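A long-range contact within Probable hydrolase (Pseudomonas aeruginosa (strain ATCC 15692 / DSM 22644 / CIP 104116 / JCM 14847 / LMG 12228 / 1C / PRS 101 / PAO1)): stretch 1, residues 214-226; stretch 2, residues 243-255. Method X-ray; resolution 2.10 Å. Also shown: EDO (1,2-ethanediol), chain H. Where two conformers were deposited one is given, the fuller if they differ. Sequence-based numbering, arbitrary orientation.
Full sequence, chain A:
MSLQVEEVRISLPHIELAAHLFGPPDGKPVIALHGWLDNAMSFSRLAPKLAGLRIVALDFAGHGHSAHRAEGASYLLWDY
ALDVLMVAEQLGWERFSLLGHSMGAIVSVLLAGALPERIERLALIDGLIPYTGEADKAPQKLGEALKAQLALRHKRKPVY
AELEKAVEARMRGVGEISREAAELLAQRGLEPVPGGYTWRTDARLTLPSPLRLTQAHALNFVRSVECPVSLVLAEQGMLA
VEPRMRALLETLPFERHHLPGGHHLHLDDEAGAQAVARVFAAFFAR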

ATOM      1  N   THR A 214     -27.760  -6.842 -14.489  1.00 33.04           N
ATOM      2  CA  THR A 214     -28.802  -7.523 -15.245  1.00 34.54           C
ATOM      3  C   THR A 214     -29.072  -6.766 -16.527  1.00 38.50           C
ATOM      4  O   THR A 214     -28.686  -5.602 -16.686  1.00 34.67           O
ATOM      5  CB  THR A 214     -30.091  -7.626 -14.440  1.00 32.70           C
ATOM      6  OG1 THR A 214     -30.732  -6.336 -14.411  1.00 37.67           O
ATOM      7  CG2 THR A 214     -29.809  -8.080 -13.026  1.00 40.90           C
ATOM      8  N   GLN A 215     -29.780  -7.432 -17.441  1.00 40.05           N
ATOM      9  CA  GLN A 215     -30.212  -6.764 -18.664  1.00 33.39           C
ATOM     10  C   GLN A 215     -30.971  -5.485 -18.367  1.00 29.08           C
ATOM     11  O   GLN A 215     -30.795  -4.480 -19.059  1.00 35.59           O
ATOM     12  CB  GLN A 215     -31.087  -7.705 -19.517  1.00 39.41           C
ATOM     13  CG  GLN A 215     -31.541  -7.065 -20.819  1.00 38.26           C
ATOM     14  CD  GLN A 215     -32.024  -8.076 -21.882  1.00 65.47           C
ATOM     15  OE1 GLN A 215     -31.377  -8.281 -22.919  1.00 69.28           O
ATOM     16  NE2 GLN A 215     -33.160  -8.701 -21.618  1.00 64.12           N
ATOM     17  N   ALA A 216     -31.819  -5.493 -17.335  1.00 34.37           N
ATOM     18  CA  ALA A 216     -32.550  -4.278 -16.992  1.00 36.53           C
ATOM     19  C   ALA A 216     -31.612  -3.187 -16.460  1.00 37.57           C
ATOM     20  O   ALA A 216     -31.797  -2.001 -16.757  1.00 31.34           O
ATOM     21  CB  ALA A 216     -33.640  -4.606 -15.966  1.00 33.51           C
ATOM     22  N   HIS A 217     -30.607  -3.553 -15.663  1.00 32.33           N
ATOM     23  CA  HIS A 217     -29.597  -2.562 -15.267  1.00 30.24           C
ATOM     24  C   HIS A 217     -28.973  -1.889 -16.480  1.00 23.79           C
ATOM     25  O   HIS A 217     -28.986  -0.654 -16.609  1.00 33.29           O
ATOM     26  CB  HIS A 217     -28.498  -3.219 -14.420  1.00 33.01           C
ATOM     27  CG  HIS A 217     -28.919  -3.521 -13.026  1.00 34.00           C
ATOM     28  ND1 HIS A 217     -29.291  -4.782 -12.616  1.00 44.19           N
ATOM     29  CD2 HIS A 217     -29.048  -2.721 -11.947  1.00 33.81           C
ATOM     30  CE1 HIS A 217     -29.620  -4.746 -11.339  1.00 42.91           C
ATOM     31  NE2 HIS A 217     -29.457  -3.510 -10.902  1.00 34.74           N
ATOM     32  N   ALA A 218     -28.432  -2.701 -17.397  1.00 28.87           N
ATOM     33  CA  ALA A 218     -27.765  -2.161 -18.582  1.00 31.53           C
ATOM     34  C   ALA A 218     -28.674  -1.267 -19.410  1.00 36.78           C
ATOM     35  O   ALA A 218     -28.239  -0.220 -19.911  1.00 29.45           O
ATOM     36  CB  ALA A 218     -27.241  -3.303 -19.452  1.00 32.38           C
ATOM     37  N   LEU A 219     -29.929  -1.683 -19.620  1.00 39.12           N
ATOM     38  CA  LEU A 219     -30.814  -0.886 -20.466  1.00 38.24           C
ATOM     39  C   LEU A 219     -31.212   0.421 -19.763  1.00 25.42           C
ATOM     40  O   LEU A 219     -31.348   1.462 -20.407  1.00 33.24           O
ATOM     41  CB  LEU A 219     -32.054  -1.722 -20.867  1.00 33.59           C
ATOM     42  CG  LEU A 219     -31.806  -2.936 -21.777  1.00 44.56           C
ATOM     43  CD1 LEU A 219     -33.072  -3.766 -22.068  1.00 49.61           C
ATOM     44  CD2 LEU A 219     -31.174  -2.537 -23.103  1.00 41.43           C
ATOM     45  N   ASN A 220     -31.350   0.391 -18.453  1.00 24.98           N
ATOM     46  CA  ASN A 220     -31.663   1.596 -17.658  1.00 27.66           C
ATOM     47  C   ASN A 220     -30.504   2.596 -17.762  1.00 31.73           C
ATOM     48  O   ASN A 220     -30.772   3.755 -17.885  1.00 26.31           O
ATOM     49  CB  ASN A 220     -32.027   1.242 -16.224  1.00 33.30           C
ATOM     50  CG  ASN A 220     -33.519   1.095 -16.026  1.00 39.80           C
ATOM     51  OD1 ASN A 220     -34.218   2.072 -15.867  1.00 43.63           O
ATOM     52  ND2 ASN A 220     -34.020  -0.116 -16.042  1.00 38.41           N
ATOM     53  N   PHE A 221     -29.256   2.138 -17.714  1.00 31.05           N
ATOM     54  CA  PHE A 221     -28.078   3.024 -17.841  1.00 29.05           C
ATOM     55  C   PHE A 221     -28.090   3.671 -19.224  1.00 23.86           C
ATOM     56  O   PHE A 221     -27.927   4.842 -19.294  1.00 28.10           O
ATOM     57  CB  PHE A 221     -26.781   2.263 -17.565  1.00 27.22           C
ATOM     58  CG  PHE A 221     -26.394   2.238 -16.113  1.00 24.53           C
ATOM     59  CD1 PHE A 221     -25.819   3.334 -15.516  1.00 29.56           C
ATOM     60  CD2 PHE A 221     -26.626   1.128 -15.340  1.00 27.62           C
ATOM     61  CE1 PHE A 221     -25.483   3.315 -14.180  1.00 26.98           C
ATOM     62  CE2 PHE A 221     -26.287   1.109 -14.001  1.00 30.47           C
ATOM     63  CZ  PHE A 221     -25.727   2.208 -13.422  1.00 27.56           C
ATOM     64  N   VAL A 222     -28.341   2.905 -20.271  1.00 27.95           N
ATOM     65  CA  VAL A 222     -28.359   3.407 -21.670  1.00 28.22           C
ATOM     66  C   VAL A 222     -29.495   4.422 -21.789  1.00 26.97           C
ATOM     67  O   VAL A 222     -29.290   5.485 -22.310  1.00 30.11           O
ATOM     68  CB  VAL A 222     -28.545   2.265 -22.678  1.00 36.07           C
ATOM     69  CG1 VAL A 222     -28.949   2.793 -24.032  1.00 42.10           C
ATOM     70  CG2 VAL A 222     -27.315   1.413 -22.808  1.00 38.32           C
ATOM     71  N   ARG A 223     -30.630   4.091 -21.208  1.00 30.13           N
ATOM     72  CA  ARG A 223     -31.816   4.940 -21.247  0.55 38.30           C
ATOM     73  C   ARG A 223     -31.612   6.215 -20.453  1.00 35.04           C
ATOM     74  O   ARG A 223     -32.214   7.244 -20.773  1.00 32.74           O
ATOM     75  CB  ARG A 223     -33.041   4.209 -20.680  0.55 31.06           C
ATOM     76  CG  ARG A 223     -33.656   3.191 -21.610  0.55 38.03           C
ATOM     77  CD  ARG A 223     -34.512   3.839 -22.704  0.55 41.65           C
ATOM     78  NE  ARG A 223     -34.528   2.982 -23.875  0.55 29.42           N
ATOM     79  CZ  ARG A 223     -35.436   2.049 -24.092  0.55 39.41           C
ATOM     80  NH1 ARG A 223     -36.433   1.884 -23.224  0.55 48.46           N
ATOM     81  NH2 ARG A 223     -35.361   1.295 -25.184  0.55 38.93           N
ATOM     82  N   SER A 224     -30.791   6.158 -19.416  1.00 34.82           N
ATOM     83  CA  SER A 224     -30.493   7.303 -18.526  1.00 29.98           C
ATOM     84  C   SER A 224     -29.508   8.296 -19.148  1.00 28.83           C
ATOM     85  O   SER A 224     -29.357   9.341 -18.582  1.00 28.79           O
ATOM     86  CB  SER A 224     -30.026   6.841 -17.194  1.00 33.34           C
ATOM     87  OG  SER A 224     -31.108   6.335 -16.458  1.00 36.44           O
ATOM     88  N   VAL A 225     -28.841   7.968 -20.243  1.00 25.20           N
ATOM     89  CA  VAL A 225     -27.899   8.924 -20.880  1.00 23.95           C
ATOM     90  C   VAL A 225     -28.726  10.146 -21.304  1.00 37.07           C
ATOM     91  O   VAL A 225     -29.759   9.957 -21.908  1.00 28.51           O
ATOM     92  CB  VAL A 225     -27.149   8.307 -22.067  1.00 27.21           C
ATOM     93  CG1 VAL A 225     -26.408   9.357 -22.855  1.00 25.13           C
ATOM     94  CG2 VAL A 225     -26.206   7.209 -21.626  1.00 29.71           C
ATOM     95  N   GLU A 226     -28.299  11.354 -20.988  1.00 26.62           N
ATOM     96  CA  GLU A 226     -29.069  12.564 -21.317  1.00 25.78           C
ATOM     97  C   GLU A 226     -28.399  13.354 -22.432  1.00 30.14           C
ATOM     98  O   GLU A 226     -29.083  14.140 -23.039  1.00 25.83           O
ATOM     99  CB  GLU A 226     -29.203  13.472 -20.102  1.00 25.77           C
ATOM    100  CG  GLU A 226     -29.866  12.822 -18.916  1.00 27.81           C
ATOM    101  CD  GLU A 226     -30.118  13.755 -17.755  1.00 28.09           C
ATOM    102  OE1 GLU A 226     -29.923  14.908 -17.907  1.00 26.12           O
ATOM    103  OE2 GLU A 226     -30.513  13.299 -16.732  1.00 31.04           O
ATOM    104  N   PRO A 243     -26.131  -9.608 -33.505  1.00 78.45           N
ATOM    105  CA  PRO A 243     -27.140  -8.934 -34.315  1.00 77.74           C
ATOM    106  C   PRO A 243     -28.408  -8.577 -33.535  1.00 75.54           C
ATOM    107  O   PRO A 243     -29.264  -7.978 -34.094  1.00 82.79           O
ATOM    108  CB  PRO A 243     -27.464  -9.929 -35.429  1.00 80.49           C
ATOM    109  CG  PRO A 243     -27.129 -11.258 -34.819  1.00 89.55           C
ATOM    110  CD  PRO A 243     -25.937 -10.983 -33.933  1.00 81.97           C
ATOM    111  N   ARG A 244     -28.529  -9.020 -32.286  1.00 72.47           N
ATOM    112  CA  ARG A 244     -29.643  -8.649 -31.372  1.00 72.73           C
ATOM    113  C   ARG A 244     -29.548  -7.151 -31.019  1.00 74.31           C
ATOM    114  O   ARG A 244     -30.572  -6.531 -30.756  1.00 61.01           O
ATOM    115  CB  ARG A 244     -29.636  -9.556 -30.144  1.00 72.54           C
ATOM    116  CG  ARG A 244     -30.682 -10.658 -30.215  1.00 87.59           C
ATOM    117  CD  ARG A 244     -30.866 -11.431 -28.920  1.00 93.82           C
ATOM    118  NE  ARG A 244     -31.175 -10.600 -27.765  1.00104.38           N
ATOM    119  CZ  ARG A 244     -30.813 -10.891 -26.521  1.00103.98           C
ATOM    120  NH1 ARG A 244     -31.125 -10.079 -25.528  1.00 95.87           N
ATOM    121  NH2 ARG A 244     -30.154 -12.004 -26.271  1.00 92.78           N
ATOM    122  N   MET A 245     -28.340  -6.601 -31.008  1.00 68.41           N
ATOM    123  CA  MET A 245     -28.035  -5.188 -30.717  1.00 61.80           C
ATOM    124  C   MET A 245     -28.763  -4.273 -31.701  1.00 60.48           C
ATOM    125  O   MET A 245     -29.179  -3.208 -31.286  1.00 47.59           O
ATOM    126  CB  MET A 245     -26.534  -4.951 -30.894  1.00 60.73           C
ATOM    127  CG  MET A 245     -25.718  -5.248 -29.665  1.00 69.47           C
ATOM    128  SD  MET A 245     -26.100  -4.185 -28.285  1.00 59.53           S
ATOM    129  CE  MET A 245     -26.340  -2.646 -29.154  1.00 52.23           C
ATOM    130  N   ARG A 246     -28.896  -4.677 -32.962  1.00 57.49           N
ATOM    131  CA  ARG A 246     -29.433  -3.808 -34.033  1.00 52.72           C
ATOM    132  C   ARG A 246     -30.820  -3.305 -33.650  1.00 50.86           C
ATOM    133  O   ARG A 246     -31.078  -2.142 -33.842  1.00 50.68           O
ATOM    134  CB  ARG A 246     -29.423  -4.619 -35.326  1.00 67.39           C
ATOM    135  CG  ARG A 246     -30.072  -3.943 -36.518  1.00 68.97           C
ATOM    136  CD  ARG A 246     -29.652  -4.649 -37.786  1.00 73.33           C
ATOM    137  NE  ARG A 246     -29.098  -3.668 -38.688  1.00 85.59           N
ATOM    138  CZ  ARG A 246     -27.819  -3.556 -39.003  1.00 89.98           C
ATOM    139  NH1 ARG A 246     -27.446  -2.600 -39.831  1.00 76.53           N
ATOM    140  NH2 ARG A 246     -26.922  -4.393 -38.519  1.00 82.75           N
ATOM    141  N   ALA A 247     -31.658  -4.143 -33.069  1.00 46.43           N
ATOM    142  CA  ALA A 247     -32.996  -3.728 -32.654  1.00 48.57           C
ATOM    143  C   ALA A 247     -32.947  -2.812 -31.436  1.00 43.52           C
ATOM    144  O   ALA A 247     -33.750  -1.883 -31.314  1.00 46.10           O
ATOM    145  CB  ALA A 247     -33.854  -4.952 -32.342  1.00 53.08           C
ATOM    146  N   LEU A 248     -32.024  -3.053 -30.508  1.00 48.99           N
ATOM    147  CA  LEU A 248     -31.886  -2.106 -29.409  1.00 46.64           C
ATOM    148  C   LEU A 248     -31.501  -0.728 -29.934  1.00 36.55           C
ATOM    149  O   LEU A 248     -32.119   0.286 -29.570  1.00 39.71           O
ATOM    150  CB  LEU A 248     -30.854  -2.596 -28.402  1.00 44.78           C
ATOM    151  CG  LEU A 248     -30.525  -1.573 -27.324  1.00 36.69           C
ATOM    152  CD1 LEU A 248     -31.746  -1.213 -26.475  1.00 38.91           C
ATOM    153  CD2 LEU A 248     -29.325  -2.135 -26.484  1.00 37.71           C
ATOM    154  N   LEU A 249     -30.510  -0.669 -30.815  1.00 39.00           N
ATOM    155  CA  LEU A 249     -29.952   0.610 -31.316  1.00 40.94           C
ATOM    156  C   LEU A 249     -31.066   1.429 -31.952  1.00 46.79           C
ATOM    157  O   LEU A 249     -31.073   2.622 -31.767  1.00 39.26           O
ATOM    158  CB  LEU A 249     -28.813   0.365 -32.301  1.00 40.10           C
ATOM    159  CG  LEU A 249     -27.509  -0.160 -31.712  1.00 46.67           C
ATOM    160  CD1 LEU A 249     -26.446  -0.244 -32.773  1.00 47.42           C
ATOM    161  CD2 LEU A 249     -27.013   0.681 -30.564  1.00 41.16           C
ATOM    162  N   GLU A 250     -32.025   0.776 -32.603  1.00 49.06           N
ATOM    163  CA  GLU A 250     -33.180   1.404 -33.290  1.00 44.89           C
ATOM    164  C   GLU A 250     -34.097   2.120 -32.278  1.00 45.19           C
ATOM    165  O   GLU A 250     -34.783   3.022 -32.700  1.00 49.72           O
ATOM    166  CB  GLU A 250     -33.843   0.370 -34.212  1.00 54.07           C
ATOM    167  CG  GLU A 250     -32.933  -0.031 -35.372  1.00 60.48           C
ATOM    168  CD  GLU A 250     -33.310  -1.197 -36.281  1.00 77.44           C
ATOM    169  OE1 GLU A 250     -34.271  -1.934 -35.993  1.00 71.40           O
ATOM    170  OE2 GLU A 250     -32.623  -1.370 -37.285  1.00 70.67           O
ATOM    171  N   THR A 251     -34.120   1.739 -31.001  1.00 42.14           N
ATOM    172  CA  THR A 251     -34.910   2.386 -29.929  1.00 36.17           C
ATOM    173  C   THR A 251     -34.106   3.463 -29.182  1.00 39.17           C
ATOM    174  O   THR A 251     -34.589   3.904 -28.169  1.00 37.86           O
ATOM    175  CB  THR A 251     -35.450   1.363 -28.922  1.00 38.73           C
ATOM    176  OG1 THR A 251     -34.419   0.878 -28.075  1.00 45.53           O
ATOM    177  CG2 THR A 251     -36.093   0.179 -29.592  1.00 51.81           C
ATOM    178  N   LEU A 252     -32.920   3.859 -29.631  1.00 37.01           N
ATOM    179  CA  LEU A 252     -32.106   4.799 -28.884  1.00 34.75           C
ATOM    180  C   LEU A 252     -31.866   6.038 -29.722  1.00 27.00           C
ATOM    181  O   LEU A 252     -31.711   5.954 -30.935  1.00 30.32           O
ATOM    182  CB  LEU A 252     -30.740   4.213 -28.479  1.00 35.00           C
ATOM    183  CG  LEU A 252     -30.739   2.945 -27.649  1.00 37.23           C
ATOM    184  CD1 LEU A 252     -29.305   2.419 -27.453  1.00 36.98           C
ATOM    185  CD2 LEU A 252     -31.430   3.174 -26.319  1.00 33.80           C
ATOM    186  N   PRO A 253     -31.786   7.175 -29.111  1.00 29.75           N
ATOM    187  CA  PRO A 253     -31.591   8.388 -29.897  1.00 29.27           C
ATOM    188  C   PRO A 253     -30.144   8.653 -30.255  1.00 33.65           C
ATOM    189  O   PRO A 253     -29.810   9.799 -30.569  1.00 31.38           O
ATOM    190  CB  PRO A 253     -32.129   9.487 -28.972  1.00 33.39           C
ATOM    191  CG  PRO A 253     -31.723   8.969 -27.582  1.00 33.68           C
ATOM    192  CD  PRO A 253     -32.031   7.463 -27.690  1.00 28.53           C
ATOM    193  N   PHE A 254     -29.264   7.653 -30.192  1.00 34.62           N
ATOM    194  CA  PHE A 254     -27.869   7.896 -30.555  1.00 27.70           C
ATOM    195  C   PHE A 254     -27.725   8.048 -32.065  1.00 34.76           C
ATOM    196  O   PHE A 254     -28.380   7.343 -32.831  1.00 32.25           O
ATOM    197  CB  PHE A 254     -26.968   6.754 -30.050  1.00 30.20           C
ATOM    198  CG  PHE A 254     -27.112   6.443 -28.576  1.00 32.77           C
ATOM    199  CD1 PHE A 254     -27.642   7.364 -27.691  1.00 28.57           C
ATOM    200  CD2 PHE A 254     -26.697   5.218 -28.075  1.00 36.70           C
ATOM    201  CE1 PHE A 254     -27.773   7.066 -26.352  1.00 34.74           C
ATOM    202  CE2 PHE A 254     -26.819   4.928 -26.729  1.00 33.62           C
ATOM    203  CZ  PHE A 254     -27.347   5.851 -25.873  1.00 32.91           C
ATOM    204  N   GLU A 255     -26.845   8.961 -32.499  1.00 30.87           N
ATOM    205  CA  GLU A 255     -26.414   8.981 -33.893  1.00 33.05           C
ATOM    206  C   GLU A 255     -25.561   7.738 -34.178  1.00 41.12           C
ATOM    207  O   GLU A 255     -24.710   7.353 -33.373  1.00 34.74           O
ATOM    208  CB  GLU A 255     -25.608  10.254 -34.198  1.00 32.71           C
ATOM    209  CG  GLU A 255     -26.356  11.595 -33.936  1.00 33.42           C
ATOM    210  CD  GLU A 255     -25.445  12.829 -34.094  1.00 27.10           C
ATOM    211  OE1 GLU A 255     -24.594  12.830 -35.000  1.00 39.12           O
ATOM    212  OE2 GLU A 255     -25.570  13.815 -33.318  1.00 36.08           O
TER
HETATM  213  C1  EDO H 404     -26.832  13.392 -30.710  1.00 42.33           C
HETATM  214  O1  EDO H 404     -27.585  14.522 -31.071  1.00 49.34           O
HETATM  215  C2  EDO H 404     -27.634  12.155 -30.698  1.00 47.48           C
HETATM  216  O2  EDO H 404     -27.811  11.530 -29.480  1.00 39.03           O

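Val222 sits at the heart of this contact. Its CA-to-CB bond points toward the other stretch, it is buried, and it has more of its area covered across the interface than any other residue in either stretch. One methyl does most of the visible work: CG1 of Val222 lies 3.4 Å from CD2 of Leu252 and 3.9 Å from CZ of Phe254. A short, branched side chain serves well here, because it reaches the opposing residues directly from the helix. Its partners solve the reverse problem. Leu252 and Phe254 both leave their backbone sideways, and their length carries the chain ends in to meet the valine.

From this centre the apolar contact extends two ways. Val225, just past the helix, has its CA-to-CB bond pointing toward stretch 2 and brings its CG1 to 4.4 Å from CE1 of Phe254, a looser fit than that of Val222. One helical turn back from Val222, Leu219 meets Leu248, with CD2 of Leu219 3.7 Å from CD1 of Leu248. Both leucines start sideways and close the gap with their ends, so two backbones 9.1 Å apart between the CA atoms of Leu219 and Leu248 still share an apolar contact.

The spacing of the partners reflects the backbones. Stretch 1 is helical from Gln215, and Gln215, Leu219 and Val222 recur at intervals of four and three, placing them along one side of the helix. Thr214 caps its start: Thr214 OG1 accepts from His217 N at 3.1 Å. Stretch 2 contributes a shorter helix and then the loop that holds Leu252 and Phe254. Both chains advance in the same sense, Leu219 pairing with Leu248, Arg223 with Leu252 and Val225 with Phe254. The backbones come nearer at the middle pair, where the CA atoms of Arg223 and Leu252 are 7.6 Å apart.

At the polar edge, Arg223 starts away from stretch 2 but bends its long chain back. Its NE lies 4.0 Å from CD2 of Leu252, while NH2 donates a weak hydrogen bond to OG1 of Thr251 at 3.1 Å, bent to 131°. That hydroxyl is itself a donor, to Leu248 O at 2.8 Å from Thr251 OG1, so the threonine hydroxyl links the arginine to the backbone carbonyl of Leu248. At the other polar site, OE1 of Gln215 approaches NH1 of Arg244 to 3.2 Å, near the guanidinium plane; Arg244 is poorly ordered. The rule is economical: apolar side chains make up the middle, and the polar groups of Arg223, Thr251, Gln215 and Arg244 meet at its exposed edge.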